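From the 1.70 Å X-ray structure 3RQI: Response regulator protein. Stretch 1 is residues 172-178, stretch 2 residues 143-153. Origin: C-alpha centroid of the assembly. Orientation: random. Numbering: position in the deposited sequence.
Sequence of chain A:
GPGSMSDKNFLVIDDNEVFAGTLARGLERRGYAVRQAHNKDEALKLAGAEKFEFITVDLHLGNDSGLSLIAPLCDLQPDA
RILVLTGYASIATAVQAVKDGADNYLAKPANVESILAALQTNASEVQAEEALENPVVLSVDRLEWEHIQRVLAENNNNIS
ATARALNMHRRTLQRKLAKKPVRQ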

# COMPACT_ATOMS: atom_id res chain seq x y z
N THR A 172 -10.77 -3.21 3.88
CA THR A 172 -12.10 -3.20 4.49
C THR A 172 -12.66 -4.61 4.68
O THR A 172 -13.16 -4.94 5.76
CB THR A 172 -13.10 -2.40 3.64
OG1 THR A 172 -12.55 -1.11 3.35
CG2 THR A 172 -14.47 -2.27 4.36
N LEU A 173 -12.59 -5.42 3.62
CA LEU A 173 -12.96 -6.85 3.73
C LEU A 173 -12.25 -7.54 4.88
O LEU A 173 -12.89 -8.17 5.73
CB LEU A 173 -12.66 -7.61 2.44
CG LEU A 173 -13.78 -8.19 1.56
CD1 LEU A 173 -13.15 -8.94 0.41
CD2 LEU A 173 -14.76 -9.11 2.32
N GLN A 174 -10.92 -7.40 4.90
CA GLN A 174 -10.07 -8.04 5.90
C GLN A 174 -10.42 -7.62 7.35
O GLN A 174 -10.40 -8.45 8.27
CB GLN A 174 -8.59 -7.73 5.59
CG GLN A 174 -7.60 -8.72 6.17
CD GLN A 174 -6.16 -8.31 5.90
OE1 GLN A 174 -5.74 -7.19 6.21
NE2 GLN A 174 -5.40 -9.22 5.30
N ARG A 175 -10.71 -6.33 7.53
CA ARG A 175 -11.01 -5.79 8.86
C ARG A 175 -12.35 -6.30 9.33
O ARG A 175 -12.57 -6.53 10.54
CB ARG A 175 -11.02 -4.26 8.81
N LYS A 176 -13.25 -6.49 8.37
CA LYS A 176 -14.58 -7.00 8.64
C LYS A 176 -14.56 -8.50 8.90
O LYS A 176 -15.41 -9.02 9.61
CB LYS A 176 -15.51 -6.67 7.48
CG LYS A 176 -16.16 -5.32 7.61
CD LYS A 176 -17.12 -5.07 6.48
CE LYS A 176 -17.67 -3.66 6.55
NZ LYS A 176 -18.74 -3.53 7.58
N LEU A 177 -13.58 -9.19 8.31
CA LEU A 177 -13.43 -10.64 8.49
C LEU A 177 -12.68 -10.98 9.78
O LEU A 177 -12.82 -12.08 10.30
CB LEU A 177 -12.69 -11.26 7.29
CG LEU A 177 -13.38 -11.36 5.92
CD1 LEU A 177 -12.33 -11.60 4.82
CD2 LEU A 177 -14.46 -12.45 5.89
N ALA A 178 -11.87 -10.03 10.27
CA ALA A 178 -11.04 -10.23 11.47
C ALA A 178 -11.84 -10.56 12.73
O ALA A 178 -12.96 -10.08 12.91
CB ALA A 178 -10.15 -9.00 11.71
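Stretch 2 (143-153) LEWEHIQRVLA

Helices that meet at a steep angle share only a short length of surface, and side chains reaching out from each backbone make most of the contact. The response regulator 3RQI offers a compact example. Residues 144-153 form a helix that continues beyond the stretch, held by regular i to i+4 bonds such as Ile148 N to Glu144 O at 3.0 Å and Leu152 N to Ile148 O at 3.0 Å. It lies against the last turns of the helix that ends at Leu177, after which Ala178 leaves helical phi/psi. The N-to-C directions are 121° apart, with a signed crossing angle of -121°, so the second helix runs obliquely against the first. The axes come no closer than 11.5 Å, a wide separation bridged mostly by side chains, although the Trp145 ring also reaches the backbone of the first helix; together the two stretches bury 317 Å².

The register is set by two pairs of backbone positions: Leu177 CA lies 7.9 Å from Trp145 CA, and Leu173 CA lies 8.2 Å from Ile148 CA. Leu177 contributes the largest covered area. Its CA-to-CB bond points sideways, yet with chi1 at -71° (m) and chi2 at 163° (t) the end of the side chain swings nearer the partner helix. There Leu177 CD2 meets three residues spaced along one side of that helix: Trp145 CZ3 at 3.9 Å, Gln149 NE2 at 3.3 Å and Leu152 CD2 at 4.5 Å. The partners adapt differently. Leu152 points toward the first helix and adopts t, p, whereas Gln149 starts sideways and folds back through two m torsions, bringing its amide close to the leucine methyl without a hydrogen bond.

Trp145 also begins sideways. With chi1 at 171° (t), CG lies anti to the backbone N, and the end of the indole comes nearer the first helix; chi2 is -102°. Leu177 CA, 3.9 Å from Trp145 CZ3, and Lys176 O, 4.0 Å from the same carbon, both lie at the ring edge, near its plane. The long aromatic side chain thus spans much of the gap between the backbones.

Leu173 shows a less ideal solution. Its chi1 of -113° falls between wells, while chi2 is t; the resulting side chain brings Leu173 CD2 within 4.2 Å of Ile148 CB. Ile148 points toward the first helix, but its side chain is modelled only to CB, so the full extent of this apolar contact cannot be judged.

Charge borders the apolar contact. Lys176 and Glu144 both direct their CA-to-CB bonds toward the opposing stretch. Glu144 is extended, t at chi1 and chi2, and Lys176 leaves its backbone with chi1 m (-88°), runs t through chi2 and chi3, and turns to m at chi4. The result is a salt bridge between Lys176 NZ and Glu144 OE2 at 3.6 Å, with Lys176 CD only 3.5 Å from Glu144 OE2. The aliphatic chain therefore approaches the carboxylate as closely as the ammonium group does.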

# COMPACT_ATOMS: atom_id res chain seq x y z
N LEU A 143 -25.45 -11.26 8.68
CA LEU A 143 -26.14 -11.32 7.40
C LEU A 143 -25.26 -10.79 6.28
O LEU A 143 -25.17 -11.40 5.21
CB LEU A 143 -27.47 -10.56 7.46
N GLU A 144 -24.61 -9.64 6.51
CA GLU A 144 -23.58 -9.15 5.60
C GLU A 144 -22.41 -10.13 5.64
O GLU A 144 -21.76 -10.37 4.62
CB GLU A 144 -23.10 -7.76 6.02
CG GLU A 144 -22.06 -7.14 5.07
CD GLU A 144 -21.23 -6.05 5.73
OE1 GLU A 144 -21.50 -5.69 6.90
OE2 GLU A 144 -20.29 -5.54 5.07
N TRP A 145 -22.18 -10.69 6.83
CA TRP A 145 -21.17 -11.71 7.06
C TRP A 145 -21.39 -12.92 6.15
O TRP A 145 -20.45 -13.39 5.50
CB TRP A 145 -21.19 -12.13 8.54
CG TRP A 145 -20.33 -13.33 8.85
CD1 TRP A 145 -20.77 -14.61 9.05
CD2 TRP A 145 -18.91 -13.36 9.00
NE1 TRP A 145 -19.70 -15.44 9.32
CE2 TRP A 145 -18.55 -14.70 9.29
CE3 TRP A 145 -17.90 -12.39 8.92
CZ2 TRP A 145 -17.22 -15.09 9.50
CZ3 TRP A 145 -16.57 -12.78 9.13
CH2 TRP A 145 -16.24 -14.11 9.41
N GLU A 146 -22.63 -13.41 6.11
CA GLU A 146 -23.00 -14.54 5.25
C GLU A 146 -22.81 -14.25 3.75
O GLU A 146 -22.43 -15.15 2.99
CB GLU A 146 -24.44 -15.00 5.53
N HIS A 147 -23.05 -13.00 3.34
CA HIS A 147 -22.90 -12.61 1.93
C HIS A 147 -21.43 -12.57 1.51
O HIS A 147 -21.09 -12.97 0.39
CB HIS A 147 -23.60 -11.27 1.65
CG HIS A 147 -23.41 -10.76 0.25
ND1 HIS A 147 -23.21 -9.43 -0.04
CD2 HIS A 147 -23.39 -11.41 -0.95
CE1 HIS A 147 -23.08 -9.28 -1.35
NE2 HIS A 147 -23.18 -10.47 -1.92
N ILE A 148 -20.58 -12.07 2.40
CA ILE A 148 -19.13 -12.00 2.17
C ILE A 148 -18.47 -13.40 2.22
O ILE A 148 -17.54 -13.67 1.46
CB ILE A 148 -18.43 -11.02 3.14
N GLN A 149 -18.97 -14.28 3.09
CA GLN A 149 -18.49 -15.67 3.13
C GLN A 149 -18.87 -16.45 1.87
O GLN A 149 -18.16 -17.37 1.46
CB GLN A 149 -18.99 -16.42 4.38
CG GLN A 149 -18.34 -16.02 5.72
CD GLN A 149 -16.82 -16.18 5.72
OE1 GLN A 149 -16.27 -17.12 5.14
NE2 GLN A 149 -16.13 -15.25 6.38
N ARG A 150 -20.00 -16.07 1.26
CA ARG A 150 -20.47 -16.70 0.02
C ARG A 150 -19.66 -16.27 -1.20
O ARG A 150 -19.24 -17.11 -2.01
CB ARG A 150 -21.96 -16.43 -0.19
CG ARG A 150 -22.64 -17.47 -1.07
CD ARG A 150 -24.16 -17.44 -0.94
NE ARG A 150 -24.64 -17.81 0.39
CZ ARG A 150 -25.25 -16.97 1.23
NH1 ARG A 150 -25.43 -15.69 0.87
NH2 ARG A 150 -25.67 -17.39 2.41
N VAL A 151 -19.43 -14.96 -1.34
CA VAL A 151 -18.64 -14.41 -2.45
C VAL A 151 -17.18 -14.86 -2.33
O VAL A 151 -16.52 -15.12 -3.35
CB VAL A 151 -18.75 -12.85 -2.54
CG1 VAL A 151 -17.90 -12.29 -3.69
CG2 VAL A 151 -20.21 -12.42 -2.73
N LEU A 152 -16.68 -14.95 -1.10
CA LEU A 152 -15.30 -15.39 -0.84
C LEU A 152 -15.11 -16.85 -1.25
O LEU A 152 -14.10 -17.21 -1.86
CB LEU A 152 -14.94 -15.17 0.64
CG LEU A 152 -13.50 -15.41 1.14
CD1 LEU A 152 -12.52 -14.38 0.58
CD2 LEU A 152 -13.46 -15.40 2.66
N ALA A 153 -16.10 -17.69 -0.92
CA ALA A 153 -16.09 -19.12 -1.28
C ALA A 153 -16.23 -19.34 -2.80
O ALA A 153 -15.64 -20.26 -3.36
CB ALA A 153 -17.19 -19.88 -0.52